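Local coordinates for protein abietadiene synthase, chloroplastic (Abies grandis, PDB 3S9V) that is a large, mostly helical plant enzyme of the terpene synthase family, found in the chloroplast, with an N-terminal terpene synthase domain and a metal-binding family domain, at residues S149-E152 with I153-A157; S55-D58 with T59-A63. All coordinates share one frame; numbering follows the deposited sequence.

Interaction 1 is the start of helix 151-164 and interaction 2 takes in the short helix 56-62, each with an aromatic pair set four residues apart; their centres lie 15 Å from each other. Interaction 2 is buried throughout, whereas interaction 1 is mainly buried but has partly exposed residues, Gly-150 and Glu-152, at its start. The two helices lean on each other, Tyr-57 and Trp-61 packing on Met-158, and both also rest against helix 101-117. Their chemistry differs: interaction 1 sets two phenylalanine rings near parallel but slid apart and starts from a glycine cap, while interaction 2 turns a tryptophan edge to a tyrosine face and adds side-chain hydrogen bonds at its serine cap.

Interaction 1. Residues S149-E152 with I153-A157; sequences SGFE and IVFPA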
ATOM      1  N   SER A 149      -4.757  24.839   1.761  1.00 19.09           N
ATOM      2  CA  SER A 149      -6.189  24.640   1.984  1.00 20.66           C
ATOM      3  C   SER A 149      -6.907  25.886   2.501  1.00 20.88           C
ATOM      4  O   SER A 149      -6.599  26.388   3.582  1.00 25.16           O
ATOM      5  CB  SER A 149      -6.421  23.500   2.985  1.00 24.08           C
ATOM      6  OG  SER A 149      -5.779  22.306   2.575  1.00 31.32           O
ATOM      7  N   GLY A 150      -7.865  26.375   1.726  1.00 19.45           N
ATOM      8  CA  GLY A 150      -8.629  27.539   2.131  1.00 19.08           C
ATOM      9  C   GLY A 150      -7.921  28.868   1.978  1.00 22.21           C
ATOM     10  O   GLY A 150      -8.411  29.884   2.489  1.00 20.89           O
ATOM     11  N   PHE A 151      -6.789  28.881   1.268  1.00 20.71           N
ATOM     12  CA  PHE A 151      -6.027  30.116   1.088  1.00 16.26           C
ATOM     13  C   PHE A 151      -6.852  31.288   0.586  1.00 19.09           C
ATOM     14  O   PHE A 151      -6.843  32.364   1.184  1.00 17.23           O
ATOM     15  CB  PHE A 151      -4.863  29.922   0.118  1.00 18.11           C
ATOM     16  CG  PHE A 151      -3.950  31.124   0.032  1.00 11.19           C
ATOM     17  CD1 PHE A 151      -2.965  31.335   0.993  1.00 14.76           C
ATOM     18  CD2 PHE A 151      -4.095  32.052  -0.992  1.00 15.40           C
ATOM     19  CE1 PHE A 151      -2.134  32.453   0.937  1.00 11.92           C
ATOM     20  CE2 PHE A 151      -3.271  33.177  -1.058  1.00 25.03           C
ATOM     21  CZ  PHE A 151      -2.286  33.375  -0.089  1.00 20.09           C
ATOM     22  N   GLU A 152      -7.555  31.073  -0.521  1.00 23.40           N
ATOM     23  CA  GLU A 152      -8.369  32.110  -1.139  1.00 27.75           C
ATOM     24  C   GLU A 152      -9.546  32.590  -0.289  1.00 26.54           C
ATOM     25  O   GLU A 152     -10.201  33.576  -0.611  1.00 26.35           O
ATOM     26  CB  GLU A 152      -8.838  31.629  -2.517  1.00 35.49           C
ATOM     27  CG  GLU A 152      -7.662  31.457  -3.494  1.00 55.88           C
ATOM     28  CD  GLU A 152      -8.080  31.051  -4.902  1.00 68.63           C
ATOM     29  OE1 GLU A 152      -8.619  29.934  -5.075  1.00 73.16           O
ATOM     30  OE2 GLU A 152      -7.861  31.855  -5.837  1.00 66.70           O
ATOM     31  N   ILE A 153      -9.807  31.902   0.809  1.00 25.66           N
ATOM     32  CA  ILE A 153     -10.886  32.318   1.688  1.00 26.76           C
ATOM     33  C   ILE A 153     -10.289  33.091   2.855  1.00 24.58           C
ATOM     34  O   ILE A 153     -10.710  34.194   3.184  1.00 25.83           O
ATOM     35  CB  ILE A 153     -11.647  31.100   2.238  1.00 24.89           C
ATOM     36  CG1 ILE A 153     -12.646  30.603   1.191  1.00 30.60           C
ATOM     37  CG2 ILE A 153     -12.343  31.462   3.543  1.00 24.19           C
ATOM     38  CD1 ILE A 153     -13.436  29.375   1.635  1.00 32.64           C
ATOM     39  N   VAL A 154      -9.275  32.491   3.454  1.00 23.85           N
ATOM     40  CA  VAL A 154      -8.598  33.039   4.612  1.00 22.32           C
ATOM     41  C   VAL A 154      -7.611  34.196   4.385  1.00 22.21           C
ATOM     42  O   VAL A 154      -7.534  35.121   5.198  1.00 19.60           O
ATOM     43  CB  VAL A 154      -7.900  31.875   5.357  1.00 22.34           C
ATOM     44  CG1 VAL A 154      -6.841  32.396   6.272  1.00 29.02           C
ATOM     45  CG2 VAL A 154      -8.958  31.061   6.138  1.00 11.69           C
ATOM     46  N   PHE A 155      -6.863  34.168   3.290  1.00 22.49           N
ATOM     47  CA  PHE A 155      -5.894  35.230   3.052  1.00 20.75           C
ATOM     48  C   PHE A 155      -6.513  36.608   2.756  1.00 20.76           C
ATOM     49  O   PHE A 155      -6.080  37.618   3.313  1.00 21.62           O
ATOM     50  CB  PHE A 155      -4.936  34.823   1.924  1.00 21.33           C
ATOM     51  CG  PHE A 155      -3.809  35.797   1.701  1.00 15.68           C
ATOM     52  CD1 PHE A 155      -2.834  35.986   2.671  1.00 17.95           C
ATOM     53  CD2 PHE A 155      -3.718  36.510   0.514  1.00 23.01           C
ATOM     54  CE1 PHE A 155      -1.780  36.873   2.465  1.00 22.63           C
ATOM     55  CE2 PHE A 155      -2.666  37.401   0.296  1.00 28.25           C
ATOM     56  CZ  PHE A 155      -1.694  37.582   1.274  1.00 25.43           C
ATOM     57  N   PRO A 156      -7.529  36.673   1.878  1.00 22.40           N
ATOM     58  CA  PRO A 156      -8.105  37.997   1.609  1.00 22.62           C
ATOM     59  C   PRO A 156      -8.870  38.558   2.807  1.00 23.68           C
ATOM     60  O   PRO A 156      -8.922  39.776   3.011  1.00 24.91           O
ATOM     61  CB  PRO A 156      -9.003  37.749   0.405  1.00 15.72           C
ATOM     62  CG  PRO A 156      -8.341  36.587  -0.282  1.00 20.26           C
ATOM     63  CD  PRO A 156      -7.980  35.694   0.876  1.00 20.64           C
ATOM     64  N   ALA A 157      -9.451  37.670   3.603  1.00 23.32           N
ATOM     65  CA  ALA A 157     -10.191  38.093   4.780  1.00 21.43           C
ATOM     66  C   ALA A 157      -9.280  38.887   5.711  1.00 24.23           C
ATOM     67  O   ALA A 157      -9.707  39.876   6.299  1.00 29.20           O
ATOM     68  CB  ALA A 157     -10.760  36.887   5.506  1.00 22.99           C
TER
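Gly-150 occupies the N-cap of helix 151-164, and its carbonyl oxygen takes two N-H groups of the first turn. Val-154 N reaches Gly-150 O at 2.9 Å in an almost straight bond; Ile-153 N joins the same oxygen at 3.0 Å but is more bent and comes from above the carbonyl plane. Gly-150 has a positive phi, which favours glycine. Phe-151 follows with the first aromatic ring. Its carbonyl oxygen receives Phe-155 N at 2.8 Å, one turn on, and the two side chains run alongside in the same direction. In both residues CG stands anti to the backbone N (chi1 -173° and -174°), which brings the rings side by side with planes only 17° apart. They are slid so far that overlap is slight, their centroids being 4.7 Å apart. Phe-151 CZ sits over the rim of the Phe-155 face, 3.4 Å from Phe-155 CG, and Phe-155 CB in turn makes a CH-pi contact over the Phe-151 face, 3.7 Å from its centroid. Ile-105 of helix 101-117 touches both rings, and Tyr-102 meets Phe-151 at a steep tilt. Glu-152 comes next: its carbonyl oxygen faces Pro-156 CD at 3.4 Å; the proline N has no hydrogen to give to the turn before, and the helix is kinked there. Its extended side chain leads away to a salt bridge with Lys-182 on helix 174-187. The chemistry is thus divided: the doubly gripped glycine carbonyl closes the start of the helix, apolar contact between the two phenylalanines, joined by helices 101-117 and 174-187, makes up the buried side, and the missing proline N-H breaks the bonding pattern just after the first turn.

Interaction 2. Residues S55-D58 with T59-A63; sequences SAYD and TAWVA
Thr-59 bonds back to Ser-55, the N-cap of helix 56-62, through both its backbone and its hydroxyl. Thr-59 N and Thr-59 OG1 each lie 2.8 Å from Ser-55 O, the amide approaching nearly end-on and the hydroxyl from above the carbonyl plane. The hydroxyl reaches that far because OG1 is placed beside the backbone N (chi1 -58°), and OG1 is also hydrogen-bonded to Val-262 N. Within 55-58, Ser-55 OG donates to the anti lone pair of Asp-58 OD2 at 2.6 Å, while the other carboxylate oxygen is hydrogen-bonded to Ala-233 N, so the carboxylate is held at both ends. Ala-60 continues the i to i+4 helix bonds through its N-H, 2.9 Å from Ala-56 O, and its methyl packs on Ala-110 of helix 101-117. Trp-61 carries the main side-chain contact. Its amide bond to Tyr-57 O is longer, 3.3 Å, and the two aromatic side chains extend side by side in the same direction. The pyrrole edge of the indole is turned to the tyrosine face in an offset edge-to-face pair, planes at 60°: Trp-61 CD1 stands over the rim of the ring, 3.7 Å from Tyr-57 CZ, and Trp-61 NE1 is 3.4 Å from Tyr-57 CE1. Glu-207 takes the tyrosine hydroxyl in a hydrogen bond, and Arg-64 makes a cation-pi contact with the indole. Val-62 N bonds to Asp-58 O at 3.0 Å, and Ala-63 N follows on Thr-59 O. Ser-55 caps the N-terminus of this short helix, and an i, i+4 Tyr-Trp pair lies along one side of it, wedged among helices 77-85, 101-117 and 151-164 in an all-helical region, consistent with the helical barrel domains of the larger plant terpene synthases.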
ATOM      1  N   SER A  55       2.071  25.709  13.833  1.00 22.36           N
ATOM      2  CA  SER A  55       1.493  26.465  12.727  1.00 20.06           C
ATOM      3  C   SER A  55       1.507  27.928  13.158  1.00 20.03           C
ATOM      4  O   SER A  55       0.687  28.351  13.972  1.00 23.21           O
ATOM      5  CB  SER A  55       0.057  26.026  12.447  1.00 19.09           C
ATOM      6  OG  SER A  55      -0.526  26.861  11.463  1.00 22.25           O
ATOM      7  N   ALA A  56       2.455  28.696  12.638  1.00 17.71           N
ATOM      8  CA  ALA A  56       2.537  30.094  13.016  1.00 16.42           C
ATOM      9  C   ALA A  56       1.192  30.775  12.772  1.00 15.75           C
ATOM     10  O   ALA A  56       0.724  31.567  13.590  1.00 18.41           O
ATOM     11  CB  ALA A  56       3.637  30.782  12.228  1.00 17.65           C
ATOM     12  N   TYR A  57       0.564  30.446  11.652  1.00 13.49           N
ATOM     13  CA  TYR A  57      -0.726  31.033  11.295  1.00 13.01           C
ATOM     14  C   TYR A  57      -1.815  30.758  12.342  1.00 13.46           C
ATOM     15  O   TYR A  57      -2.488  31.677  12.806  1.00 15.96           O
ATOM     16  CB  TYR A  57      -1.173  30.495   9.936  1.00 10.32           C
ATOM     17  CG  TYR A  57      -2.615  30.785   9.595  1.00 14.24           C
ATOM     18  CD1 TYR A  57      -3.001  32.024   9.087  1.00 20.04           C
ATOM     19  CD2 TYR A  57      -3.596  29.825   9.801  1.00  9.64           C
ATOM     20  CE1 TYR A  57      -4.332  32.294   8.793  1.00 18.94           C
ATOM     21  CE2 TYR A  57      -4.919  30.082   9.514  1.00 18.02           C
ATOM     22  CZ  TYR A  57      -5.282  31.317   9.014  1.00 13.09           C
ATOM     23  OH  TYR A  57      -6.600  31.569   8.760  1.00 13.79           O
ATOM     24  N   ASP A  58      -1.992  29.493  12.705  1.00 17.41           N
ATOM     25  CA  ASP A  58      -3.006  29.121  13.685  1.00 20.89           C
ATOM     26  C   ASP A  58      -2.661  29.655  15.061  1.00 21.29           C
ATOM     27  O   ASP A  58      -3.538  30.077  15.815  1.00 20.55           O
ATOM     28  CB  ASP A  58      -3.155  27.604  13.744  1.00 18.27           C
ATOM     29  CG  ASP A  58      -3.842  27.041  12.516  1.00 20.83           C
ATOM     30  OD1 ASP A  58      -5.061  26.758  12.582  1.00 28.00           O
ATOM     31  OD2 ASP A  58      -3.162  26.891  11.482  1.00 25.06           O
ATOM     32  N   THR A  59      -1.377  29.646  15.388  1.00 19.58           N
ATOM     33  CA  THR A  59      -0.951  30.139  16.680  1.00 18.27           C
ATOM     34  C   THR A  59      -1.299  31.612  16.779  1.00 16.94           C
ATOM     35  O   THR A  59      -1.741  32.086  17.827  1.00 15.92           O
ATOM     36  CB  THR A  59       0.547  29.930  16.861  1.00 20.15           C
ATOM     37  OG1 THR A  59       0.829  28.533  16.733  1.00 17.80           O
ATOM     38  CG2 THR A  59       1.000  30.416  18.224  1.00 15.03           C
ATOM     39  N   ALA A  60      -1.121  32.330  15.676  1.00 14.85           N
ATOM     40  CA  ALA A  60      -1.432  33.751  15.642  1.00 15.23           C
ATOM     41  C   ALA A  60      -2.918  33.969  15.944  1.00 16.49           C
ATOM     42  O   ALA A  60      -3.284  34.937  16.613  1.00 17.15           O
ATOM     43  CB  ALA A  60      -1.081  34.330  14.281  1.00 17.04           C
ATOM     44  N   TRP A  61      -3.772  33.072  15.460  1.00 13.80           N
ATOM     45  CA  TRP A  61      -5.205  33.208  15.706  1.00 16.06           C
ATOM     46  C   TRP A  61      -5.568  32.900  17.152  1.00 18.91           C
ATOM     47  O   TRP A  61      -6.418  33.568  17.741  1.00 20.54           O
ATOM     48  CB  TRP A  61      -6.016  32.326  14.748  1.00 10.62           C
ATOM     49  CG  TRP A  61      -6.276  33.012  13.435  1.00 21.73           C
ATOM     50  CD1 TRP A  61      -5.511  32.945  12.303  1.00 14.17           C
ATOM     51  CD2 TRP A  61      -7.334  33.945  13.151  1.00 17.66           C
ATOM     52  NE1 TRP A  61      -6.026  33.780  11.335  1.00 24.54           N
ATOM     53  CE2 TRP A  61      -7.143  34.405  11.828  1.00 12.98           C
ATOM     54  CE3 TRP A  61      -8.423  34.437  13.890  1.00 18.78           C
ATOM     55  CZ2 TRP A  61      -7.996  35.334  11.225  1.00 13.88           C
ATOM     56  CZ3 TRP A  61      -9.282  35.373  13.286  1.00 14.89           C
ATOM     57  CH2 TRP A  61      -9.059  35.806  11.967  1.00 14.80           C
ATOM     58  N   VAL A  62      -4.928  31.893  17.730  1.00 17.97           N
ATOM     59  CA  VAL A  62      -5.190  31.567  19.123  1.00 17.75           C
ATOM     60  C   VAL A  62      -4.738  32.754  19.990  1.00 15.95           C
ATOM     61  O   VAL A  62      -5.413  33.131  20.938  1.00 18.85           O
ATOM     62  CB  VAL A  62      -4.434  30.283  19.539  1.00 15.47           C
ATOM     63  CG1 VAL A  62      -4.542  30.071  21.029  1.00 15.32           C
ATOM     64  CG2 VAL A  62      -5.026  29.077  18.803  1.00 14.24           C
ATOM     65  N   ALA A  63      -3.609  33.355  19.627  1.00 17.89           N
ATOM     66  CA  ALA A  63      -3.038  34.489  20.356  1.00 14.57           C
ATOM     67  C   ALA A  63      -3.936  35.718  20.368  1.00 18.55           C
ATOM     68  O   ALA A  63      -3.738  36.632  21.164  1.00 19.95           O
ATOM     69  CB  ALA A  63      -1.688  34.846  19.766  1.00 11.39           C
TER